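PDB 5E9T: UDP-N-acetylglucosamine--peptide N-acetylglucosaminyltransferase stabilizing protein GtfB from Streptococcus gordonii, which stabilises its glycosyltransferase partner GtfA and binds the GspB substrate, so that the GtfA-GtfB complex can attach the first GlcNAc to this serine-rich repeat adhesin. Local coordinates for residues Lys103-Leu108 / Leu116-Asn121; Phe127-Tyr132 / Thr142-Asp147; Gln215-Trp220 / Thr245-Asp250; Lys286-Leu291 / Leu310-Ala315; Gln346-Ser351 / Asn373-Leu378. One frame throughout, in Å; residues are numbered along the deposited sequence.

Contact 1. Residues Lys103-Leu108 / Leu116-Asn121; sequences KQVDWL and LSERYN
The Trp107 indole receives Glu118 at its edge, OE2 lying by NE1 with ring and carboxylate planes 78° apart; on one face, toward the rim, sits CG2 of Val105. The Tyr120 ring meets the opposing strand at its edge: Lys103 O lies in its plane and Val105 CG1 is 3.5 Å from CE1. On the other side of the sheet, CB of Ser117 stands over the centre of the Arg119 guanidinium, whose NH2 bonds to Thr130. Asp106 OD1 accepts twice there, from Gln104 NE2 on its syn side (2.8 Å) and from Ser117 OG (2.8 Å), which approaches from above the carboxylate plane. Glu118 OE2 also forms a salt bridge with Arg188 of the Gtf1 (GtfA) chain, and the same arginine makes a cation-pi contact with Trp107. On its other edge strand 101-108 makes a classic bulge, Lys103 and Gln104 both facing His92 of strand 86-94. The arrangement is an antiparallel beta hairpin, and its face carrying Trp107 and Glu118 meets GtfA.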
# COMPACT_ATOMS: atom_id res chain seq x y z
N LYS B 103 8.99 -3.56 25.38
CA LYS B 103 9.70 -2.33 25.71
C LYS B 103 9.25 -1.19 24.81
O LYS B 103 8.75 -0.17 25.29
CB LYS B 103 11.21 -2.57 25.57
CG LYS B 103 12.08 -1.33 25.45
CD LYS B 103 13.51 -1.74 25.13
CE LYS B 103 14.37 -0.56 24.71
NZ LYS B 103 15.58 -1.02 23.96
N GLN B 104 9.43 -1.35 23.50
CA GLN B 104 9.16 -0.30 22.53
C GLN B 104 8.61 -0.92 21.26
O GLN B 104 9.15 -1.92 20.78
CB GLN B 104 10.46 0.47 22.26
CG GLN B 104 10.47 1.41 21.08
CD GLN B 104 11.88 1.90 20.80
OE1 GLN B 104 12.78 1.74 21.63
NE2 GLN B 104 12.09 2.48 19.62
N VAL B 105 7.54 -0.35 20.71
CA VAL B 105 6.96 -0.81 19.45
C VAL B 105 7.14 0.29 18.40
O VAL B 105 6.76 1.44 18.62
CB VAL B 105 5.48 -1.20 19.61
CG1 VAL B 105 4.66 -0.08 20.23
CG2 VAL B 105 4.90 -1.61 18.27
N ASP B 106 7.73 -0.08 17.26
CA ASP B 106 8.16 0.86 16.23
C ASP B 106 7.22 0.76 15.03
O ASP B 106 7.29 -0.21 14.27
CB ASP B 106 9.59 0.54 15.80
CG ASP B 106 10.63 1.26 16.63
OD1 ASP B 106 10.24 1.94 17.60
OD2 ASP B 106 11.83 1.12 16.32
N TRP B 107 6.39 1.78 14.84
CA TRP B 107 5.43 1.77 13.74
C TRP B 107 6.07 2.28 12.45
O TRP B 107 6.89 3.20 12.47
CB TRP B 107 4.21 2.62 14.09
CG TRP B 107 3.37 2.00 15.16
CD1 TRP B 107 3.37 2.31 16.48
CD2 TRP B 107 2.41 0.94 15.00
NE1 TRP B 107 2.48 1.52 17.16
CE2 TRP B 107 1.87 0.67 16.27
CE3 TRP B 107 1.96 0.20 13.90
CZ2 TRP B 107 0.90 -0.31 16.48
CZ3 TRP B 107 1.00 -0.77 14.11
CH2 TRP B 107 0.48 -1.01 15.39
N LEU B 108 5.68 1.68 11.33
CA LEU B 108 6.24 2.00 10.03
C LEU B 108 5.15 2.50 9.10
O LEU B 108 3.96 2.31 9.34
CB LEU B 108 6.92 0.77 9.40
CG LEU B 108 7.82 -0.07 10.31
CD1 LEU B 108 8.37 -1.27 9.55
CD2 LEU B 108 8.95 0.77 10.88
N LEU B 116 6.84 6.26 14.12
CA LEU B 116 6.63 6.38 15.56
C LEU B 116 7.42 5.32 16.32
O LEU B 116 7.55 4.18 15.85
CB LEU B 116 5.16 6.24 15.92
CG LEU B 116 4.16 7.12 15.18
CD1 LEU B 116 2.77 6.83 15.70
CD2 LEU B 116 4.52 8.59 15.33
N SER B 117 7.93 5.70 17.49
CA SER B 117 8.39 4.77 18.51
C SER B 117 7.54 5.01 19.75
O SER B 117 7.66 6.06 20.39
CB SER B 117 9.87 4.95 18.82
OG SER B 117 10.68 4.66 17.70
N GLU B 118 6.68 4.06 20.08
CA GLU B 118 5.86 4.15 21.28
C GLU B 118 6.51 3.30 22.37
O GLU B 118 6.80 2.12 22.14
CB GLU B 118 4.43 3.70 20.99
CG GLU B 118 3.78 4.48 19.84
CD GLU B 118 2.36 4.05 19.54
OE1 GLU B 118 1.45 4.91 19.60
OE2 GLU B 118 2.15 2.86 19.24
N ARG B 119 6.75 3.91 23.53
CA ARG B 119 7.60 3.33 24.56
C ARG B 119 6.78 2.86 25.74
O ARG B 119 5.85 3.54 26.19
CB ARG B 119 8.63 4.35 25.03
CG ARG B 119 9.09 5.30 23.95
CD ARG B 119 10.60 5.36 23.88
NE ARG B 119 11.05 6.35 22.92
CZ ARG B 119 12.16 6.24 22.20
NH1 ARG B 119 12.93 5.17 22.33
NH2 ARG B 119 12.49 7.19 21.34
N TYR B 120 7.15 1.69 26.27
CA TYR B 120 6.42 1.06 27.36
C TYR B 120 7.32 0.95 28.59
O TYR B 120 8.54 0.85 28.48
CB TYR B 120 5.90 -0.32 26.94
CG TYR B 120 4.78 -0.23 25.93
CD1 TYR B 120 5.05 0.08 24.60
CD2 TYR B 120 3.46 -0.44 26.30
CE1 TYR B 120 4.03 0.18 23.67
CE2 TYR B 120 2.43 -0.35 25.37
CZ TYR B 120 2.73 -0.04 24.06
OH TYR B 120 1.71 0.05 23.13
N ASN B 121 6.69 1.00 29.76
CA ASN B 121 7.37 0.93 31.04
C ASN B 121 7.20 -0.47 31.64
O ASN B 121 6.66 -1.38 31.00
CB ASN B 121 6.84 2.03 31.97
CG ASN B 121 5.33 1.99 32.13
OD1 ASN B 121 4.71 0.94 31.98
ND2 ASN B 121 4.74 3.13 32.45

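Contact 2. Residues Phe127-Tyr132 / Thr142-Asp147; sequences FAKTAY and TYYSTD
Strands 127-132 and 142-144 pair antiparallel, their axes 4.7 Å apart at closest, through Tyr144 N to Phe127 O (2.9 Å), Thr142 N to Lys129 O (3.0 Å) and Lys129 N to Thr142 O (3.2 Å). Ala128 and Tyr143 form the non-hydrogen-bonded pair, and CB of the alanine lies 3.7 Å from ring atom CD2 of the tyrosine. Phe127 runs beside Tyr143, pointing the same way, and the two rings meet edge against edge, with CD2 of each 4.0 Å from CD2 of the other. The phenylalanine CG stands between the backbone N and the carbonyl carbon (chi1 68°). On the face that carries Lys129 and Thr142, the extended lysine chain crosses Tyr144 at about a right angle; its CD lies 3.6 Å from the tyrosine OH, and Thr142 CG2 rests on one face of that ring, toward the rim. Thr142 OG1 is hydrogen-bonded to Arg165 of the Gtf1 (GtfA) chain, and Lys129 NZ has a long, weak ion pair with Glu118. The hydrogen bonds between these strands are thus all backbone ones; the side chains meet by van der Waals contact, lysine methylenes against the Tyr144 ring and hydroxyl included, while Thr142 gives its hydroxyl to the partner protein.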
# COMPACT_ATOMS: atom_id res chain seq x y z
N PHE B 127 4.06 5.18 27.89
CA PHE B 127 4.24 6.51 28.45
C PHE B 127 4.83 7.52 27.48
O PHE B 127 4.82 8.71 27.78
CB PHE B 127 5.11 6.44 29.71
CG PHE B 127 6.54 6.07 29.45
CD1 PHE B 127 6.91 4.75 29.26
CD2 PHE B 127 7.53 7.04 29.40
CE1 PHE B 127 8.22 4.40 29.03
CE2 PHE B 127 8.85 6.70 29.17
CZ PHE B 127 9.20 5.38 28.98
N ALA B 128 5.32 7.08 26.32
CA ALA B 128 5.98 8.00 25.41
C ALA B 128 5.82 7.53 23.97
O ALA B 128 5.85 6.32 23.70
CB ALA B 128 7.47 8.15 25.75
N LYS B 129 5.65 8.48 23.07
CA LYS B 129 5.77 8.24 21.64
C LYS B 129 6.81 9.20 21.08
O LYS B 129 6.79 10.39 21.39
CB LYS B 129 4.44 8.43 20.90
CG LYS B 129 3.25 7.67 21.47
CD LYS B 129 2.03 7.94 20.61
CE LYS B 129 0.75 7.42 21.23
NZ LYS B 129 -0.44 7.89 20.47
N THR B 130 7.71 8.67 20.27
CA THR B 130 8.68 9.48 19.54
C THR B 130 8.23 9.59 18.09
O THR B 130 7.83 8.59 17.49
CB THR B 130 10.07 8.87 19.63
OG1 THR B 130 10.39 8.62 21.00
CG2 THR B 130 11.11 9.80 19.05
N ALA B 131 8.27 10.80 17.55
CA ALA B 131 7.90 11.05 16.16
C ALA B 131 9.15 11.33 15.34
O ALA B 131 10.07 12.01 15.81
CB ALA B 131 6.92 12.22 16.06
N TYR B 132 9.18 10.81 14.12
CA TYR B 132 10.35 10.91 13.26
C TYR B 132 10.03 11.70 12.00
O TYR B 132 9.02 11.42 11.33
CB TYR B 132 10.88 9.53 12.88
CG TYR B 132 11.46 8.77 14.05
CD1 TYR B 132 10.64 8.02 14.89
CD2 TYR B 132 12.83 8.78 14.31
CE1 TYR B 132 11.16 7.32 15.95
CE2 TYR B 132 13.36 8.07 15.37
CZ TYR B 132 12.52 7.34 16.19
OH TYR B 132 13.03 6.64 17.25
N THR B 142 6.94 12.86 23.12
CA THR B 142 5.92 13.28 24.06
C THR B 142 5.83 12.26 25.18
O THR B 142 5.89 11.06 24.94
CB THR B 142 4.56 13.42 23.37
OG1 THR B 142 4.66 14.36 22.29
CG2 THR B 142 3.49 13.89 24.35
N TYR B 143 5.70 12.75 26.41
CA TYR B 143 5.51 11.90 27.58
C TYR B 143 4.14 12.20 28.16
O TYR B 143 3.82 13.35 28.47
CB TYR B 143 6.62 12.13 28.61
CG TYR B 143 8.01 11.89 28.04
CD1 TYR B 143 8.69 12.90 27.37
CD2 TYR B 143 8.65 10.66 28.18
CE1 TYR B 143 9.96 12.69 26.85
CE2 TYR B 143 9.92 10.44 27.67
CZ TYR B 143 10.57 11.47 27.00
OH TYR B 143 11.83 11.27 26.48
N TYR B 144 3.32 11.16 28.31
CA TYR B 144 1.91 11.30 28.65
C TYR B 144 1.67 10.90 30.10
O TYR B 144 2.35 10.04 30.65
CB TYR B 144 1.03 10.43 27.76
CG TYR B 144 1.24 10.61 26.28
CD1 TYR B 144 2.18 9.85 25.60
CD2 TYR B 144 0.50 11.54 25.56
CE1 TYR B 144 2.38 10.01 24.24
CE2 TYR B 144 0.70 11.71 24.21
CZ TYR B 144 1.64 10.95 23.55
OH TYR B 144 1.83 11.11 22.20
N SER B 145 0.67 11.54 30.71
CA SER B 145 0.21 11.08 32.00
C SER B 145 -0.55 9.77 31.83
O SER B 145 -0.78 9.29 30.71
CB SER B 145 -0.68 12.14 32.66
OG SER B 145 -1.95 12.21 32.04
N THR B 146 -0.98 9.18 32.94
CA THR B 146 -1.80 7.98 32.84
C THR B 146 -3.20 8.29 32.34
O THR B 146 -3.96 7.37 32.04
CB THR B 146 -1.85 7.26 34.18
OG1 THR B 146 -2.21 8.19 35.21
CG2 THR B 146 -0.49 6.65 34.51
N ASP B 147 -3.56 9.57 32.25
CA ASP B 147 -4.80 10.02 31.65
C ASP B 147 -4.63 10.43 30.19
O ASP B 147 -5.61 10.87 29.57
CB ASP B 147 -5.38 11.19 32.45
CG ASP B 147 -5.58 10.84 33.91
OD1 ASP B 147 -6.21 9.80 34.19
OD2 ASP B 147 -5.09 11.60 34.78

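Contact 3. Residues Gln215-Trp220 / Thr245-Asp250; sequences QDILFW and TIVIPD
Phe219 and Val247 form the close-packed part of this parallel pairing: they lie side by side, pointing the same way, with Val247 CG1 3.5 Å from Phe219 CD2. The valine's CG1 is anti to its backbone N (chi1 164°), while its CG2 sits above the rim of the same phenyl ring and also touches Ile217 CG2 at 3.6 Å. The backbone is knit here by Leu218 N to Thr245 O (3.1 Å, 175° at the hydrogen), Val247 N to Leu218 O (2.9 Å) and Trp220 N to Val247 O (2.8 Å). On the opposite face the side chains stand farther apart across the strands, Leu218 CD2 4.3 Å from Ile246 CG2 and Trp220 CB 4.1 Å from that same methyl. The solvent side is at Thr245, partly exposed, whose CB touches Ile217 CG2, whereas Ile217, Phe219 and Val247 are buried. Both strands belong to a parallel sheet and are linked by helix 230-237 in a beta-alpha-beta unit, consistent with a Rossmann-like domain of a GT-B fold. Met232, Ile235 and Leu236 of that helix pack on Ile246, strand 194-196 flanks strand 216-219 on its other edge, and Asp250 takes the N-cap position of helix 251-260, which packs on Ile248.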
# COMPACT_ATOMS: atom_id res chain seq x y z
N GLN B 215 31.12 19.37 46.46
CA GLN B 215 32.00 18.71 45.51
C GLN B 215 31.48 17.33 45.16
O GLN B 215 30.96 16.59 46.00
CB GLN B 215 33.46 18.63 45.98
CG GLN B 215 33.76 17.65 47.08
CD GLN B 215 33.88 18.35 48.41
OE1 GLN B 215 33.09 19.24 48.74
NE2 GLN B 215 34.89 17.97 49.19
N ASP B 216 31.66 16.99 43.89
CA ASP B 216 31.02 15.87 43.24
C ASP B 216 32.09 14.94 42.68
O ASP B 216 33.23 15.35 42.43
CB ASP B 216 30.10 16.36 42.13
CG ASP B 216 29.24 17.54 42.55
OD1 ASP B 216 28.70 17.50 43.67
OD2 ASP B 216 29.12 18.50 41.77
N ILE B 217 31.73 13.68 42.51
CA ILE B 217 32.65 12.67 42.00
C ILE B 217 32.09 12.10 40.71
O ILE B 217 30.88 11.87 40.59
CB ILE B 217 32.90 11.55 43.03
CG1 ILE B 217 33.00 12.13 44.42
CG2 ILE B 217 34.16 10.77 42.68
CD1 ILE B 217 33.20 11.09 45.41
N LEU B 218 32.97 11.88 39.75
CA LEU B 218 32.63 11.22 38.50
C LEU B 218 33.27 9.84 38.50
O LEU B 218 34.50 9.72 38.59
CB LEU B 218 33.10 12.03 37.29
CG LEU B 218 33.31 11.19 36.04
CD1 LEU B 218 31.98 10.63 35.49
CD2 LEU B 218 34.03 12.01 34.98
N PHE B 219 32.44 8.81 38.38
CA PHE B 219 32.94 7.45 38.21
C PHE B 219 32.99 7.20 36.72
O PHE B 219 31.95 7.03 36.08
CB PHE B 219 32.03 6.44 38.91
CG PHE B 219 31.85 6.69 40.37
CD1 PHE B 219 31.14 7.79 40.81
CD2 PHE B 219 32.36 5.81 41.30
CE1 PHE B 219 30.96 8.02 42.14
CE2 PHE B 219 32.18 6.03 42.65
CZ PHE B 219 31.48 7.14 43.07
N TRP B 220 34.19 7.14 36.17
CA TRP B 220 34.36 7.05 34.73
C TRP B 220 34.44 5.58 34.34
O TRP B 220 35.40 4.88 34.71
CB TRP B 220 35.59 7.81 34.27
CG TRP B 220 35.89 7.49 32.86
CD1 TRP B 220 36.79 6.58 32.41
CD2 TRP B 220 35.26 8.04 31.70
NE1 TRP B 220 36.76 6.54 31.04
CE2 TRP B 220 35.84 7.43 30.58
CE3 TRP B 220 34.26 9.00 31.50
CZ2 TRP B 220 35.46 7.74 29.27
CZ3 TRP B 220 33.88 9.31 30.21
CH2 TRP B 220 34.49 8.68 29.11
N THR B 245 37.23 15.08 41.24
CA THR B 245 37.60 13.69 41.50
C THR B 245 37.13 12.79 40.37
O THR B 245 35.96 12.82 39.99
CB THR B 245 36.98 13.23 42.82
OG1 THR B 245 37.13 14.26 43.80
CG2 THR B 245 37.67 11.96 43.31
N ILE B 246 38.04 11.97 39.84
CA ILE B 246 37.70 11.01 38.79
C ILE B 246 38.04 9.62 39.29
O ILE B 246 39.21 9.22 39.31
CB ILE B 246 38.41 11.32 37.47
CG1 ILE B 246 38.27 12.81 37.16
CG2 ILE B 246 37.81 10.50 36.34
CD1 ILE B 246 39.08 13.25 35.98
N VAL B 247 37.02 8.85 39.62
CA VAL B 247 37.12 7.45 40.04
C VAL B 247 37.12 6.59 38.79
O VAL B 247 36.32 6.81 37.88
CB VAL B 247 35.96 7.07 40.98
CG1 VAL B 247 35.84 5.55 41.08
CG2 VAL B 247 36.13 7.74 42.34
N ILE B 248 38.02 5.62 38.72
CA ILE B 248 38.07 4.75 37.55
C ILE B 248 38.13 3.28 37.99
O ILE B 248 39.23 2.72 38.17
CB ILE B 248 39.26 5.10 36.65
CG1 ILE B 248 39.16 6.57 36.22
CG2 ILE B 248 39.25 4.23 35.41
CD1 ILE B 248 40.24 7.03 35.28
N PRO B 249 36.97 2.63 38.16
CA PRO B 249 36.97 1.24 38.64
C PRO B 249 37.80 0.27 37.81
O PRO B 249 38.46 -0.61 38.38
CB PRO B 249 35.48 0.88 38.63
CG PRO B 249 34.81 2.19 38.91
CD PRO B 249 35.62 3.22 38.17
N ASP B 250 37.82 0.40 36.48
CA ASP B 250 38.65 -0.50 35.69
C ASP B 250 40.11 -0.07 35.78
O ASP B 250 40.46 1.06 35.40
CB ASP B 250 38.20 -0.59 34.24
CG ASP B 250 38.91 -1.70 33.48
OD1 ASP B 250 39.39 -2.65 34.14
OD2 ASP B 250 39.00 -1.62 32.24

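Contact 4. Residues Lys286-Leu291 / Leu310-Ala315; sequences KDALIL and LVFRIA
Asp287 and Arg313 reach out side by side from neighbouring parallel strands, forming a long salt bridge of 3.6 Å between OD1 and NH2. The carboxylate oxygen lies well out of the guanidinium plane, so the attraction is one of charge without a directed N-H. Val311 lies beside Asp287 on the same face, and farther along Leu291 CD2 touches Ala315 CB at 3.5 Å. On the reverse face Ala288 CB sits over one face of the Phe312 ring, offset toward its rim, and Ile290 CG1 meets Ile314 CG1 at 4.0 Å. The register is set by backbone bonds between the two strands, among them Ile290 N to Arg313 O (2.8 Å) and Ala315 N to Ile290 O (2.9 Å); helix 300-306 links them as a beta-alpha-beta unit. Farther out, Leu300 and Val304 of this helix pack on Phe312. Helix 341-350 covers the other face, where Leu347 touches both Leu289 and Arg313 and Glu350 O bonds weakly to Arg313 NH1, and strand 333-336 continues the sheet beyond 311-315.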
# COMPACT_ATOMS: atom_id res chain seq x y z
N LYS B 286 31.95 -31.44 38.70
CA LYS B 286 32.26 -32.19 37.49
C LYS B 286 31.52 -31.69 36.26
O LYS B 286 31.65 -32.30 35.19
CB LYS B 286 31.88 -33.66 37.73
CG LYS B 286 31.95 -34.08 39.16
CD LYS B 286 30.98 -35.20 39.50
CE LYS B 286 29.63 -34.72 39.79
NZ LYS B 286 28.60 -35.76 39.69
N ASP B 287 30.75 -30.62 36.37
CA ASP B 287 29.65 -30.39 35.45
C ASP B 287 29.83 -29.10 34.65
O ASP B 287 30.29 -28.08 35.17
CB ASP B 287 28.34 -30.37 36.23
CG ASP B 287 28.21 -31.56 37.17
OD1 ASP B 287 28.29 -32.71 36.69
OD2 ASP B 287 28.07 -31.36 38.40
N ALA B 288 29.46 -29.18 33.37
CA ALA B 288 29.50 -28.06 32.45
C ALA B 288 28.10 -27.50 32.25
O ALA B 288 27.11 -28.22 32.34
CB ALA B 288 30.08 -28.47 31.09
N LEU B 289 28.03 -26.19 32.04
CA LEU B 289 26.78 -25.53 31.67
C LEU B 289 27.06 -24.55 30.56
O LEU B 289 27.85 -23.62 30.74
CB LEU B 289 26.15 -24.82 32.86
CG LEU B 289 24.96 -24.00 32.44
CD1 LEU B 289 23.84 -24.91 31.95
CD2 LEU B 289 24.49 -23.10 33.58
N ILE B 290 26.43 -24.76 29.40
CA ILE B 290 26.52 -23.84 28.28
C ILE B 290 25.11 -23.45 27.86
O ILE B 290 24.22 -24.29 27.78
CB ILE B 290 27.27 -24.44 27.07
CG1 ILE B 290 28.39 -25.38 27.52
CG2 ILE B 290 27.79 -23.33 26.17
CD1 ILE B 290 29.49 -24.71 28.32
N LEU B 291 24.93 -22.17 27.56
CA LEU B 291 23.67 -21.65 27.05
C LEU B 291 23.91 -21.17 25.62
O LEU B 291 24.67 -20.22 25.40
CB LEU B 291 23.15 -20.51 27.92
CG LEU B 291 22.73 -20.96 29.30
CD1 LEU B 291 22.05 -19.80 30.00
CD2 LEU B 291 21.82 -22.18 29.20
N LEU B 310 34.04 -35.04 32.62
CA LEU B 310 33.29 -33.82 32.86
C LEU B 310 31.89 -33.93 32.27
O LEU B 310 31.74 -34.27 31.09
CB LEU B 310 34.04 -32.63 32.26
CG LEU B 310 33.95 -31.24 32.88
CD1 LEU B 310 34.50 -31.24 34.30
CD2 LEU B 310 34.70 -30.24 32.01
N VAL B 311 30.87 -33.67 33.09
CA VAL B 311 29.50 -33.61 32.59
C VAL B 311 29.32 -32.35 31.76
O VAL B 311 29.83 -31.28 32.12
CB VAL B 311 28.50 -33.64 33.76
CG1 VAL B 311 27.06 -33.63 33.24
CG2 VAL B 311 28.75 -34.86 34.64
N PHE B 312 28.62 -32.46 30.63
CA PHE B 312 28.38 -31.34 29.73
C PHE B 312 26.88 -31.12 29.59
O PHE B 312 26.18 -31.97 29.03
CB PHE B 312 29.02 -31.58 28.35
CG PHE B 312 30.52 -31.41 28.34
CD1 PHE B 312 31.15 -30.75 27.30
CD2 PHE B 312 31.29 -31.91 29.35
CE1 PHE B 312 32.54 -30.61 27.30
CE2 PHE B 312 32.66 -31.77 29.35
CZ PHE B 312 33.28 -31.11 28.32
N ARG B 313 26.40 -29.99 30.10
CA ARG B 313 24.99 -29.63 29.98
C ARG B 313 24.87 -28.40 29.09
O ARG B 313 25.44 -27.35 29.39
CB ARG B 313 24.37 -29.37 31.35
CG ARG B 313 24.76 -30.41 32.37
CD ARG B 313 23.63 -30.69 33.33
NE ARG B 313 23.95 -31.85 34.15
CZ ARG B 313 24.46 -31.77 35.37
NH1 ARG B 313 24.69 -30.58 35.91
NH2 ARG B 313 24.73 -32.87 36.05
N ILE B 314 24.12 -28.55 28.01
CA ILE B 314 23.89 -27.46 27.06
C ILE B 314 22.39 -27.23 26.97
O ILE B 314 21.61 -28.18 26.88
CB ILE B 314 24.48 -27.78 25.68
CG1 ILE B 314 25.97 -28.04 25.84
CG2 ILE B 314 24.20 -26.66 24.69
CD1 ILE B 314 26.74 -27.81 24.61
N ALA B 315 22.00 -25.97 27.01
CA ALA B 315 20.59 -25.62 27.07
C ALA B 315 20.27 -24.50 26.09
O ALA B 315 21.14 -23.74 25.65
CB ALA B 315 20.17 -25.22 28.48

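Contact 5. Residues Gln346-Ser351 / Asn373-Leu378; sequences QLYLES and NNLLIL
Tyr348 and Leu375 bring the C-terminal part of helix 341-350 against the turn that follows helix 366-372. That turn is a Schellman motif: Asn374, with positive phi (64°), is its C-prime residue, and the backbone N atoms of Leu375 and Asn374 bond back to Ala370 O and Phe371 O, after which the chain enters strand 376-379. The van der Waals contacts come chiefly from Leu375, whose CB points toward the helix. Its side chain crosses that of Tyr348 at about a right angle, its CD2 methyl 4.0 Å from ring atom CD1. With CG anti to the carbonyl carbon (chi1 -79°), that atom is set close to Ser351 O. The leucine branch packs on this oxygen, CD1 and CD2 each 3.3 Å from Ser351 O, and CD1 also lies 3.8 Å from Tyr348 O.

No hydrogen bond joins the two segments. Asn373 OD1 and Tyr348 O, 3.4 Å apart, are both acceptors, and the same OD1 makes a peripheral contact with Leu349 CD2 at 4.1 Å. Polar groups find partners outside the two segments: Ser351 O takes a bond from Arg280 NH2, Tyr348 OH a weak one with Ala366 O, and Asn373 ND2 is weakly bonded to Lys369 O. Within segment 346-351, Ser351 OG turns back to donate to Leu347 O at 2.8 Å.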
# COMPACT_ATOMS: atom_id res chain seq x y z
N GLN B 346 18.53 -24.37 38.03
CA GLN B 346 19.08 -25.61 38.58
C GLN B 346 20.46 -25.90 38.01
O GLN B 346 21.38 -26.27 38.75
CB GLN B 346 18.13 -26.77 38.29
CG GLN B 346 18.66 -28.12 38.75
CD GLN B 346 17.61 -29.21 38.69
OE1 GLN B 346 16.42 -28.96 38.90
NE2 GLN B 346 18.04 -30.44 38.42
N LEU B 347 20.62 -25.72 36.70
CA LEU B 347 21.91 -25.99 36.08
C LEU B 347 22.98 -25.02 36.56
O LEU B 347 24.16 -25.38 36.61
CB LEU B 347 21.77 -25.94 34.56
CG LEU B 347 20.60 -26.76 34.04
CD1 LEU B 347 20.05 -26.17 32.75
CD2 LEU B 347 21.03 -28.21 33.87
N TYR B 348 22.59 -23.80 36.91
CA TYR B 348 23.56 -22.88 37.50
C TYR B 348 23.90 -23.24 38.94
O TYR B 348 24.86 -22.69 39.49
CB TYR B 348 23.05 -21.44 37.41
CG TYR B 348 23.48 -20.77 36.13
CD1 TYR B 348 24.79 -20.34 35.97
CD2 TYR B 348 22.59 -20.57 35.08
CE1 TYR B 348 25.20 -19.73 34.80
CE2 TYR B 348 22.99 -19.95 33.91
CZ TYR B 348 24.30 -19.54 33.78
OH TYR B 348 24.71 -18.93 32.61
N LEU B 349 23.14 -24.13 39.57
CA LEU B 349 23.61 -24.74 40.81
C LEU B 349 24.54 -25.90 40.53
O LEU B 349 25.62 -26.00 41.13
CB LEU B 349 22.43 -25.20 41.66
CG LEU B 349 21.44 -24.14 42.13
CD1 LEU B 349 20.74 -24.61 43.40
CD2 LEU B 349 22.12 -22.79 42.34
N GLU B 350 24.18 -26.77 39.59
CA GLU B 350 24.84 -28.06 39.45
C GLU B 350 26.07 -28.01 38.56
O GLU B 350 26.67 -29.06 38.32
CB GLU B 350 23.84 -29.10 38.94
CG GLU B 350 22.48 -29.01 39.61
CD GLU B 350 21.57 -30.19 39.29
OE1 GLU B 350 21.31 -30.45 38.11
OE2 GLU B 350 21.12 -30.85 40.24
N SER B 351 26.48 -26.84 38.08
CA SER B 351 27.66 -26.70 37.25
C SER B 351 28.57 -25.63 37.85
O SER B 351 28.09 -24.56 38.23
CB SER B 351 27.29 -26.32 35.81
OG SER B 351 26.11 -26.98 35.41
N ASN B 373 27.38 -16.57 40.18
CA ASN B 373 27.33 -17.87 40.83
C ASN B 373 28.71 -18.49 41.03
O ASN B 373 28.80 -19.67 41.40
CB ASN B 373 26.43 -18.82 40.04
CG ASN B 373 24.99 -18.77 40.52
OD1 ASN B 373 24.50 -19.72 41.14
ND2 ASN B 373 24.31 -17.66 40.25
N ASN B 374 29.78 -17.75 40.74
CA ASN B 374 31.16 -18.18 40.96
C ASN B 374 31.54 -19.39 40.11
O ASN B 374 32.45 -20.14 40.47
CB ASN B 374 31.43 -18.49 42.44
CG ASN B 374 32.18 -17.38 43.15
OD1 ASN B 374 33.19 -16.88 42.64
ND2 ASN B 374 31.69 -16.98 44.32
N LEU B 375 30.86 -19.58 38.99
CA LEU B 375 31.34 -20.52 37.98
C LEU B 375 32.56 -19.93 37.28
O LEU B 375 32.58 -18.74 36.93
CB LEU B 375 30.25 -20.81 36.95
CG LEU B 375 29.13 -21.80 37.28
CD1 LEU B 375 28.22 -21.25 38.36
CD2 LEU B 375 28.33 -22.12 36.03
N LEU B 376 33.59 -20.76 37.09
CA LEU B 376 34.77 -20.30 36.36
C LEU B 376 34.48 -20.33 34.86
O LEU B 376 34.17 -21.38 34.30
CB LEU B 376 36.00 -21.16 36.65
CG LEU B 376 37.07 -20.75 35.63
CD1 LEU B 376 37.58 -19.32 35.88
CD2 LEU B 376 38.22 -21.74 35.60
N ILE B 377 34.61 -19.17 34.23
CA ILE B 377 34.30 -19.00 32.82
C ILE B 377 35.58 -19.07 31.99
O ILE B 377 36.59 -18.45 32.34
CB ILE B 377 33.58 -17.66 32.59
CG1 ILE B 377 32.51 -17.45 33.67
CG2 ILE B 377 33.00 -17.60 31.19
CD1 ILE B 377 32.01 -16.04 33.74
N LEU B 378 35.53 -19.83 30.88
CA LEU B 378 36.57 -19.82 29.85
C LEU B 378 35.92 -19.89 28.48
O LEU B 378 34.82 -20.43 28.33
CB LEU B 378 37.55 -21.00 29.94
CG LEU B 378 37.95 -21.56 31.29
CD1 LEU B 378 38.78 -22.85 31.19
CD2 LEU B 378 38.67 -20.48 31.86

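In the fold
The five contacts follow one another in series along the chain. Contacts 1 and 2, centres 10 Å apart, are successive hairpins of one large antiparallel sheet, stitched together where strands 114-120 and 126-132 adjoin; both also reach the Gtf1 (GtfA) chain. Contact 3 lies in the seven-stranded parallel sheet, about 35 Å from contact 1 between centres. Contacts 4 and 5, centres 9 Å apart, share a further parallel alpha/beta domain, in which helix 341-350 packs on strand 287-291. The centres of contacts 3 and 4 are about 40 Å apart. The layout is consistent with two Rossmann-like domains of a GT-B fold plus an inserted beta-sheet domain that holds the partner transferase.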